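Side-chain contacts in cellulase IBT99 (PDB 6WBT), which probably hydrolyses 6-phospho-alpha-glucosides as a family 4 glycoside hydrolase, and binds NAD, a manganese ion and glucose 6-phosphate: residues V175-R180 and Y226-E231; M181-D186 and M234-L239; F248-L253 and Y266-L271. All blocks are in the same frame, centred on the assembly; numbering follows the deposited sequence.

Contact 1 (V175-R180 and Y226-E231)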
loop_
_atom_site.group_PDB
_atom_site.type_symbol
_atom_site.label_atom_id
_atom_site.label_comp_id
_atom_site.label_asym_id
_atom_site.label_seq_id
_atom_site.Cartn_x
_atom_site.Cartn_y
_atom_site.Cartn_z
ATOM N N VAL A 175 23.556 -12.040 16.919
ATOM C CA VAL A 175 23.758 -12.796 18.151
ATOM C C VAL A 175 25.135 -12.506 18.736
ATOM O O VAL A 175 25.307 -12.459 19.960
ATOM C CB VAL A 175 23.555 -14.301 17.893
ATOM C CG1 VAL A 175 23.524 -15.067 19.208
ATOM C CG2 VAL A 175 22.280 -14.537 17.099
ATOM N N GLU A 176 26.137 -12.308 17.876
ATOM C CA GLU A 176 27.467 -11.950 18.361
ATOM C C GLU A 176 27.474 -10.553 18.968
ATOM O O GLU A 176 28.190 -10.298 19.944
ATOM C CB GLU A 176 28.485 -12.051 17.225
ATOM C CG GLU A 176 28.900 -13.475 16.895
ATOM C CD GLU A 176 29.952 -14.010 17.846
ATOM O OE1 GLU A 176 31.130 -14.089 17.444
ATOM O OE2 GLU A 176 29.604 -14.345 18.998
ATOM N N ILE A 177 26.692 -9.633 18.400
ATOM C CA ILE A 177 26.547 -8.314 19.006
ATOM C C ILE A 177 25.840 -8.427 20.350
ATOM O O ILE A 177 26.188 -7.730 21.312
ATOM C CB ILE A 177 25.804 -7.363 18.049
ATOM C CG1 ILE A 177 26.630 -7.116 16.786
ATOM C CG2 ILE A 177 25.495 -6.041 18.735
ATOM C CD1 ILE A 177 25.943 -6.227 15.773
ATOM N N GLU A 178 24.847 -9.315 20.443
ATOM C CA GLU A 178 24.166 -9.536 21.715
ATOM C C GLU A 178 25.100 -10.140 22.754
ATOM O O GLU A 178 24.901 -9.936 23.957
ATOM C CB GLU A 178 22.944 -10.431 21.507
ATOM C CG GLU A 178 21.818 -9.763 20.736
ATOM C CD GLU A 178 20.639 -10.684 20.499
ATOM O OE1 GLU A 178 20.854 -11.904 20.341
ATOM O OE2 GLU A 178 19.494 -10.187 20.476
ATOM N N ALA A 179 26.117 -10.886 22.316
ATOM C CA ALA A 179 27.109 -11.400 23.252
ATOM C C ALA A 179 27.942 -10.270 23.842
ATOM O O ALA A 179 28.301 -10.306 25.025
ATOM C CB ALA A 179 28.007 -12.425 22.559
ATOM N N ARG A 180 28.256 -9.256 23.033
ATOM C CA ARG A 180 28.987 -8.102 23.544
ATOM C C ARG A 180 28.120 -7.282 24.491
ATOM O O ARG A 180 28.602 -6.801 25.524
ATOM C CB ARG A 180 29.484 -7.238 22.385
ATOM C CG ARG A 180 30.158 -8.010 21.255
ATOM C CD ARG A 180 31.574 -8.461 21.608
ATOM N NE ARG A 180 31.597 -9.564 22.565
ATOM C CZ ARG A 180 31.396 -10.836 22.244
ATOM N NH1 ARG A 180 31.152 -11.176 20.985
ATOM N NH2 ARG A 180 31.435 -11.773 23.182
ATOM N N TYR A 226 33.050 3.472 23.648
ATOM C CA TYR A 226 33.970 2.366 23.421
ATOM C C TYR A 226 33.497 1.390 22.352
ATOM O O TYR A 226 34.206 0.418 22.069
ATOM C CB TYR A 226 34.213 1.597 24.727
ATOM C CG TYR A 226 34.399 2.477 25.939
ATOM C CD1 TYR A 226 35.558 3.221 26.112
ATOM C CD2 TYR A 226 33.417 2.556 26.918
ATOM C CE1 TYR A 226 35.731 4.025 27.223
ATOM C CE2 TYR A 226 33.581 3.356 28.032
ATOM C CZ TYR A 226 34.740 4.088 28.180
ATOM O OH TYR A 226 34.906 4.885 29.289
ATOM N N GLY A 227 32.331 1.615 21.754
ATOM C CA GLY A 227 31.818 0.647 20.809
ATOM C C GLY A 227 31.275 -0.580 21.526
ATOM O O GLY A 227 30.933 -0.553 22.712
ATOM N N TYR A 228 31.204 -1.678 20.777
ATOM C CA TYR A 228 30.767 -2.958 21.317
ATOM C C TYR A 228 31.876 -3.700 22.053
ATOM O O TYR A 228 31.763 -4.913 22.262
ATOM C CB TYR A 228 30.203 -3.834 20.195
ATOM C CG TYR A 228 28.863 -3.369 19.672
ATOM C CD1 TYR A 228 27.859 -2.967 20.543
ATOM C CD2 TYR A 228 28.603 -3.328 18.309
ATOM C CE1 TYR A 228 26.631 -2.542 20.071
ATOM C CE2 TYR A 228 27.379 -2.903 17.826
ATOM C CZ TYR A 228 26.397 -2.511 18.712
ATOM O OH TYR A 228 25.177 -2.087 18.237
ATOM N N VAL A 229 32.937 -3.003 22.452
ATOM C CA VAL A 229 34.081 -3.603 23.125
ATOM C C VAL A 229 34.054 -3.200 24.591
ATOM O O VAL A 229 33.981 -2.007 24.915
ATOM C CB VAL A 229 35.407 -3.183 22.467
ATOM C CG1 VAL A 229 36.574 -3.482 23.391
ATOM C CG2 VAL A 229 35.588 -3.900 21.140
ATOM N N SER A 230 34.107 -4.191 25.473
ATOM C CA SER A 230 34.264 -3.980 26.903
ATOM C C SER A 230 35.565 -4.625 27.362
ATOM O O SER A 230 36.241 -5.328 26.604
ATOM C CB SER A 230 33.075 -4.554 27.684
ATOM O OG SER A 230 32.995 -5.960 27.531
ATOM N N GLU A 231 35.920 -4.375 28.623
ATOM C CA GLU A 231 37.120 -4.985 29.181
ATOM C C GLU A 231 36.945 -6.479 29.417
ATOM O O GLU A 231 37.939 -7.212 29.429
ATOM C CB GLU A 231 37.512 -4.278 30.478
ATOM C CG GLU A 231 37.775 -2.790 30.300
ATOM C CD GLU A 231 38.852 -2.505 29.269
ATOM O OE1 GLU A 231 40.048 -2.651 29.598
ATOM O OE2 GLU A 231 38.502 -2.144 28.125
#

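Contact 2 (M181-D186 and M234-L239)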
loop_
_atom_site.group_PDB
_atom_site.type_symbol
_atom_site.label_atom_id
_atom_site.label_comp_id
_atom_site.label_asym_id
_atom_site.label_seq_id
_atom_site.Cartn_x
_atom_site.Cartn_y
_atom_site.Cartn_z
HETATM N N MSE A 181 26.844 -7.118 24.159
HETATM C CA MSE A 181 25.913 -6.392 25.015
HETATM C C MSE A 181 25.718 -7.125 26.338
HETATM O O MSE A 181 25.449 -6.508 27.367
HETATM C CB MSE A 181 24.571 -6.195 24.303
HETATM C CG MSE A 181 24.667 -5.330 23.053
HETATM SE SE MSE A 181 22.938 -4.808 22.309
HETATM C CE MSE A 181 22.644 -6.303 21.093
ATOM N N ALA A 182 25.863 -8.452 26.302
ATOM C CA ALA A 182 25.793 -9.233 27.531
ATOM C C ALA A 182 26.994 -8.960 28.429
ATOM O O ALA A 182 26.862 -8.924 29.658
ATOM C CB ALA A 182 25.695 -10.722 27.198
ATOM N N GLU A 183 28.171 -8.758 27.834
ATOM C CA GLU A 183 29.369 -8.501 28.625
ATOM C C GLU A 183 29.404 -7.067 29.141
ATOM O O GLU A 183 29.894 -6.813 30.246
ATOM C CB GLU A 183 30.616 -8.797 27.793
ATOM C CG GLU A 183 30.698 -10.225 27.279
ATOM C CD GLU A 183 31.616 -10.355 26.081
ATOM O OE1 GLU A 183 31.837 -9.336 25.395
ATOM O OE2 GLU A 183 32.115 -11.470 25.826
ATOM N N ILE A 184 28.887 -6.121 28.353
ATOM C CA ILE A 184 28.888 -4.719 28.764
ATOM C C ILE A 184 28.020 -4.522 30.000
ATOM O O ILE A 184 28.379 -3.776 30.919
ATOM C CB ILE A 184 28.425 -3.826 27.595
ATOM C CG1 ILE A 184 29.437 -3.884 26.448
ATOM C CG2 ILE A 184 28.217 -2.392 28.059
ATOM C CD1 ILE A 184 28.942 -3.257 25.163
ATOM N N LEU A 185 26.874 -5.195 30.049
ATOM C CA LEU A 185 25.942 -5.078 31.161
ATOM C C LEU A 185 26.210 -6.081 32.274
ATOM O O LEU A 185 25.504 -6.055 33.288
ATOM C CB LEU A 185 24.507 -5.256 30.658
ATOM C CG LEU A 185 24.094 -4.386 29.474
ATOM C CD1 LEU A 185 22.930 -5.024 28.742
ATOM C CD2 LEU A 185 23.735 -2.984 29.937
ATOM N N ASP A 186 27.206 -6.953 32.109
ATOM C CA ASP A 186 27.431 -8.078 33.017
ATOM C C ASP A 186 26.153 -8.902 33.164
ATOM O O ASP A 186 25.800 -9.369 34.250
ATOM C CB ASP A 186 27.960 -7.599 34.372
ATOM C CG ASP A 186 28.583 -8.718 35.184
ATOM O OD1 ASP A 186 28.264 -8.831 36.387
ATOM O OD2 ASP A 186 29.379 -9.494 34.615
HETATM N N MSE A 234 37.508 -8.525 25.927
HETATM C CA MSE A 234 38.872 -8.858 25.532
HETATM C C MSE A 234 39.260 -10.270 25.964
HETATM O O MSE A 234 40.150 -10.884 25.375
HETATM C CB MSE A 234 39.859 -7.850 26.125
HETATM C CG MSE A 234 39.576 -6.398 25.773
HETATM SE SE MSE A 234 39.640 -6.046 23.857
HETATM C CE MSE A 234 40.078 -4.146 23.919
ATOM N N ASN A 235 38.586 -10.780 26.996
ATOM C CA ASN A 235 38.919 -12.092 27.538
ATOM C C ASN A 235 38.413 -13.241 26.676
ATOM O O ASN A 235 38.966 -14.343 26.756
ATOM C CB ASN A 235 38.367 -12.234 28.958
ATOM C CG ASN A 235 39.153 -11.425 29.973
ATOM O OD1 ASN A 235 40.346 -11.179 29.797
ATOM N ND2 ASN A 235 38.488 -11.013 31.045
ATOM N N ASP A 236 37.383 -13.021 25.862
ATOM C CA ASP A 236 36.856 -14.085 25.023
ATOM C C ASP A 236 37.767 -14.318 23.819
ATOM O O ASP A 236 38.783 -13.644 23.630
ATOM C CB ASP A 236 35.428 -13.767 24.584
ATOM C CG ASP A 236 34.388 -14.314 25.544
ATOM O OD1 ASP A 236 33.961 -13.570 26.451
ATOM O OD2 ASP A 236 34.010 -15.495 25.397
ATOM N N ALA A 237 37.391 -15.290 22.989
ATOM C CA ALA A 237 38.233 -15.718 21.879
ATOM C C ALA A 237 37.997 -14.925 20.601
ATOM O O ALA A 237 38.911 -14.818 19.775
ATOM C CB ALA A 237 38.018 -17.207 21.598
ATOM N N LEU A 238 36.795 -14.375 20.409
ATOM C CA LEU A 238 36.520 -13.632 19.184
ATOM C C LEU A 238 37.302 -12.325 19.140
ATOM O O LEU A 238 37.806 -11.932 18.082
ATOM C CB LEU A 238 35.023 -13.357 19.054
ATOM C CG LEU A 238 34.606 -12.683 17.744
ATOM C CD1 LEU A 238 34.425 -13.714 16.636
ATOM C CD2 LEU A 238 33.350 -11.846 17.930
ATOM N N LEU A 239 37.418 -11.643 20.277
ATOM C CA LEU A 239 38.118 -10.365 20.338
ATOM C C LEU A 239 39.634 -10.511 20.326
ATOM O O LEU A 239 40.335 -9.503 20.460
ATOM C CB LEU A 239 37.685 -9.583 21.582
ATOM C CG LEU A 239 36.438 -8.698 21.464
ATOM C CD1 LEU A 239 36.605 -7.679 20.344
ATOM C CD2 LEU A 239 35.174 -9.524 21.260
#

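Contact 3 (F248-L253 and Y266-L271). With G6P (6-O-phosphono-alpha-D-glucopyranose), chain F.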
loop_
_atom_site.group_PDB
_atom_site.type_symbol
_atom_site.label_atom_id
_atom_site.label_comp_id
_atom_site.label_asym_id
_atom_site.label_seq_id
_atom_site.Cartn_x
_atom_site.Cartn_y
_atom_site.Cartn_z
ATOM N N PHE A 248 34.367 -3.830 16.033
ATOM C CA PHE A 248 33.403 -3.494 17.077
ATOM C C PHE A 248 33.579 -2.063 17.569
ATOM O O PHE A 248 32.592 -1.404 17.915
ATOM C CB PHE A 248 33.527 -4.469 18.246
ATOM C CG PHE A 248 32.974 -5.835 17.961
ATOM C CD1 PHE A 248 31.933 -6.007 17.064
ATOM C CD2 PHE A 248 33.497 -6.951 18.595
ATOM C CE1 PHE A 248 31.425 -7.267 16.804
ATOM C CE2 PHE A 248 32.995 -8.210 18.339
ATOM C CZ PHE A 248 31.956 -8.371 17.443
ATOM N N LYS A 249 34.816 -1.568 17.610
ATOM C CA LYS A 249 35.083 -0.229 18.120
ATOM C C LYS A 249 34.691 0.870 17.140
ATOM O O LYS A 249 34.611 2.037 17.543
ATOM C CB LYS A 249 36.564 -0.101 18.490
ATOM C CG LYS A 249 36.864 1.001 19.495
ATOM C CD LYS A 249 38.322 0.976 19.924
ATOM C CE LYS A 249 38.663 -0.307 20.667
ATOM N NZ LYS A 249 37.893 -0.446 21.934
ATOM N N ASN A 250 34.443 0.534 15.872
ATOM C CA ASN A 250 33.985 1.526 14.907
ATOM C C ASN A 250 32.523 1.903 15.097
ATOM O O ASN A 250 32.086 2.923 14.555
ATOM C CB ASN A 250 34.199 1.018 13.479
ATOM C CG ASN A 250 35.473 1.552 12.855
ATOM O OD1 ASN A 250 36.520 0.912 12.909
ATOM N ND2 ASN A 250 35.386 2.736 12.257
ATOM N N SER A 251 31.759 1.108 15.850
ATOM C CA SER A 251 30.355 1.416 16.090
ATOM C C SER A 251 30.162 2.642 16.971
ATOM O O SER A 251 29.032 3.133 17.077
ATOM C CB SER A 251 29.655 0.211 16.722
ATOM O OG SER A 251 29.737 -0.927 15.883
ATOM N N ALA A 252 31.227 3.143 17.603
ATOM C CA ALA A 252 31.103 4.328 18.446
ATOM C C ALA A 252 30.745 5.557 17.622
ATOM O O ALA A 252 29.913 6.372 18.039
ATOM C CB ALA A 252 32.401 4.557 19.220
ATOM N N LEU A 253 31.362 5.708 16.449
ATOM C CA LEU A 253 31.066 6.858 15.601
ATOM C C LEU A 253 29.652 6.781 15.039
ATOM O O LEU A 253 28.940 7.791 14.994
ATOM C CB LEU A 253 32.088 6.958 14.467
ATOM C CG LEU A 253 33.493 7.479 14.790
ATOM C CD1 LEU A 253 33.417 8.762 15.607
ATOM C CD2 LEU A 253 34.350 6.432 15.493
ATOM N N TYR A 266 27.873 -4.303 10.628
ATOM C CA TYR A 266 28.248 -4.197 9.221
ATOM C C TYR A 266 27.933 -2.841 8.599
ATOM O O TYR A 266 28.239 -2.650 7.417
ATOM C CB TYR A 266 27.570 -5.305 8.417
ATOM C CG TYR A 266 28.336 -6.607 8.429
ATOM C CD1 TYR A 266 29.322 -6.861 7.485
ATOM C CD2 TYR A 266 28.081 -7.580 9.386
ATOM C CE1 TYR A 266 30.028 -8.048 7.490
ATOM C CE2 TYR A 266 28.783 -8.770 9.397
ATOM C CZ TYR A 266 29.755 -8.999 8.448
ATOM O OH TYR A 266 30.457 -10.182 8.457
ATOM N N TRP A 267 27.344 -1.898 9.339
ATOM C CA TRP A 267 27.236 -0.534 8.832
ATOM C C TRP A 267 28.594 0.143 8.707
ATOM O O TRP A 267 28.675 1.241 8.146
ATOM C CB TRP A 267 26.324 0.299 9.732
ATOM C CG TRP A 267 24.874 -0.015 9.561
ATOM C CD1 TRP A 267 24.090 -0.756 10.396
ATOM C CD2 TRP A 267 24.033 0.393 8.476
ATOM N NE1 TRP A 267 22.810 -0.829 9.902
ATOM C CE2 TRP A 267 22.749 -0.132 8.724
ATOM C CE3 TRP A 267 24.239 1.153 7.321
ATOM C CZ2 TRP A 267 21.679 0.078 7.858
ATOM C CZ3 TRP A 267 23.175 1.361 6.465
ATOM C CH2 TRP A 267 21.910 0.828 6.739
ATOM N N GLN A 268 29.652 -0.491 9.218
ATOM C CA GLN A 268 31.001 0.046 9.099
ATOM C C GLN A 268 31.418 0.215 7.644
ATOM O O GLN A 268 32.182 1.132 7.319
ATOM C CB GLN A 268 31.971 -0.878 9.835
ATOM C CG GLN A 268 33.422 -0.459 9.805
ATOM C CD GLN A 268 34.345 -1.599 10.185
ATOM O OE1 GLN A 268 35.453 -1.382 10.676
ATOM N NE2 GLN A 268 33.893 -2.825 9.955
ATOM N N TYR A 269 30.925 -0.646 6.753
ATOM C CA TYR A 269 31.339 -0.623 5.356
ATOM C C TYR A 269 30.426 0.213 4.469
ATOM O O TYR A 269 30.871 0.677 3.413
ATOM C CB TYR A 269 31.409 -2.051 4.805
ATOM C CG TYR A 269 32.146 -3.013 5.708
ATOM C CD1 TYR A 269 31.462 -3.991 6.417
ATOM C CD2 TYR A 269 33.524 -2.935 5.863
ATOM C CE1 TYR A 269 32.130 -4.871 7.247
ATOM C CE2 TYR A 269 34.201 -3.809 6.692
ATOM C CZ TYR A 269 33.499 -4.776 7.381
ATOM O OH TYR A 269 34.168 -5.649 8.207
ATOM N N TYR A 270 29.169 0.415 4.863
ATOM C CA TYR A 270 28.242 1.216 4.072
ATOM C C TYR A 270 28.310 2.695 4.439
ATOM O O TYR A 270 28.422 3.551 3.557
ATOM C CB TYR A 270 26.813 0.695 4.244
ATOM C CG TYR A 270 26.570 -0.651 3.602
ATOM C CD1 TYR A 270 26.238 -0.748 2.257
ATOM C CD2 TYR A 270 26.672 -1.823 4.338
ATOM C CE1 TYR A 270 26.015 -1.976 1.664
ATOM C CE2 TYR A 270 26.450 -3.054 3.754
ATOM C CZ TYR A 270 26.123 -3.126 2.417
ATOM O OH TYR A 270 25.901 -4.350 1.829
ATOM N N LEU A 271 28.239 3.009 5.732
ATOM C CA LEU A 271 28.290 4.397 6.169
ATOM C C LEU A 271 29.701 4.966 6.157
ATOM O O LEU A 271 29.859 6.190 6.085
ATOM C CB LEU A 271 27.696 4.531 7.573
ATOM C CG LEU A 271 26.216 4.169 7.708
ATOM C CD1 LEU A 271 25.758 4.313 9.150
ATOM C CD2 LEU A 271 25.368 5.030 6.784
HETATM C C1 G6P F . 30.007 -13.114 11.592
HETATM C C2 G6P F . 29.266 -12.706 10.320
HETATM C C3 G6P F . 29.719 -13.543 9.130
HETATM C C4 G6P F . 31.239 -13.540 9.024
HETATM C C5 G6P F . 31.836 -13.977 10.356
HETATM C C6 G6P F . 33.360 -14.048 10.321
HETATM O O1 G6P F . 29.629 -14.445 11.958
HETATM O O2 G6P F . 27.857 -12.875 10.512
HETATM O O3 G6P F . 29.149 -13.016 7.928
HETATM O O4 G6P F . 31.656 -14.433 7.986
HETATM O O5 G6P F . 31.417 -13.067 11.373
HETATM O O6 G6P F . 33.852 -13.816 9.002
HETATM P P G6P F . 35.383 -14.168 8.650
HETATM O O1P G6P F . 35.829 -13.031 7.764
HETATM O O2P G6P F . 35.310 -15.515 7.972
HETATM O O3P G6P F . 36.059 -14.199 10.000
#

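Contact 1 (V175-R180 and Y226-E231)
Arg180 and Tyr228 have the nearest CA atoms of the two segments, 5.9 Å apart, where helix 173-184 runs past a tight turn. That turn, Tyr226 to Val229, is of type II' and begins at the last residue of helix 216-226; Gly227 leaves the helical conformation with phi 75°, and the chain then presents Tyr228 to the other helix. Two side chains of the helix, one turn apart, receive it. Ile177 lays its CG2 methyl over one face of the Tyr228 ring in a CH-pi contact, 3.8 Å from the ring centroid. CG2 sits toward the rim, with Tyr228 CZ the nearest carbon at 3.6 Å. Because CG2 stands anti to the backbone N of Ile177, it makes the main contact, while CD1, at the end of the CG1 branch, only brushes the ring at CE2. Arg180 contributes its aliphatic part instead: its CB lies 3.3 Å from Tyr228 O and 4.1 Å from Tyr228 CB. Bends at chi2 (-76°) and chi3 (73°) then carry its guanidinium away from the tyrosine, to a salt bridge with Glu183. The phenol hydroxyl of Tyr228 is hydrogen-bonded to Pro263 O. Replacing Tyr228 with an alanine would probably leave Ile177 CG2 facing a gap and Pro263 O without this partner. The arrangement joins the helix after strand 167-170, the last parallel strand of the Rossmann-type NAD domain, to a turn of the family 4 C-terminal domain, with the side chain of Ile177 about 9 Å from the bound glucose 6-phosphate.

Contact 2 (M181-D186 and M234-L239)
Glu183 and Asp236 set two carboxylates against each other, with Glu183 OE2 and Asp236 OD1 modelled 2.9 Å apart and each an acceptor. The exact separation should not be pressed, but the pairing of like groups is plain, and it alone joins the two segments. The backbones stay well separated, the nearest CA atoms, those of Glu183 and Met234, being 10.0 Å apart. Both side chains set out toward the opposite segment. Glu183, with CG anti to its carbonyl carbon (chi1 -59°), then runs extended from the last turn of helix 173-184, and its carboxylate plane lies 31° from that of Asp236. Just beyond, Asp186, with positive phi, is the C-prime residue of the Schellman motif that ends this helix.

The oxygens of Glu183 have other partners. OE1 is hydrogen-bonded to Ser233 OG, while OE2 forms a salt bridge with Arg180 NH2, so each oxygen of the carboxylate has a partner outside the pair. Two acidic groups this near would be expected to raise each other's affinity for a proton, and the guanidinium held by Glu183 probably offsets part of that effect. The chemistry thus suggests either a proton shared within the pair or two negative charges tolerated beside one arginine, at a surface where solvent can lend further screening.

Contact 3 (F248-L253 and Y266-L271)
Gln268 reaches across to Asn250, the one pair through which these segments meet, their CA atoms 6.7 Å apart. From CB, which points toward the other segment, its chain continues fully extended, with CG anti to the backbone N (chi1 180°). Gln268 CG is the first atom to touch, 4.0 Å from Asn250 CB. The amide at the tip lies beside the amide of Asn250, the planes 47° apart and the side chains crossing at about a right angle. Gln268 OE1 as modelled is 3.4 Å from Asn250 OD1, though both amides are probably turned over. Both residues are buried, and Gln268 also packs on His246 and Thr247.

Two residues earlier, Tyr266 turns to the glucose 6-phosphate pocket. Its OH accepts a hydrogen bond from O3 of the sugar at 3.2 Å, and C2 lies at the ring's edge, near its plane. The ring also stacks on His201, a residue of the manganese site. The short, weakly bonded helix 267-270 follows directly, and through Gln268 it packs against the junction between helices 242-249 and 251-257, where Asn250 lies. Trp267 NE1 bonds Gly203 O in strand 202-210, and Leu271 O meets Ser421 OG of the second subunit.

In the fold
Contacts 1 and 2 have centres 6 Å apart and share helix 173-184, each pairing it with part of the connection between helices 216-226 and 242-249; their segments alternate along the chain. Contact 3 follows in sequence, its centre 13 Å from that of contact 1 and 18 Å from that of contact 2, and belongs wholly to the family 4 C-terminal domain. Phe248 links all three: its ring packs on Arg180 and on Leu238 and Leu239, while its backbone oxygen probably accepts a bond from Tyr228 N. Together they illustrate how a helix of the nucleotide-binding domain can be built into the neighbouring domain, whose segment 266-271, in contact 3, contributes Tyr266 to the sugar-phosphate pocket.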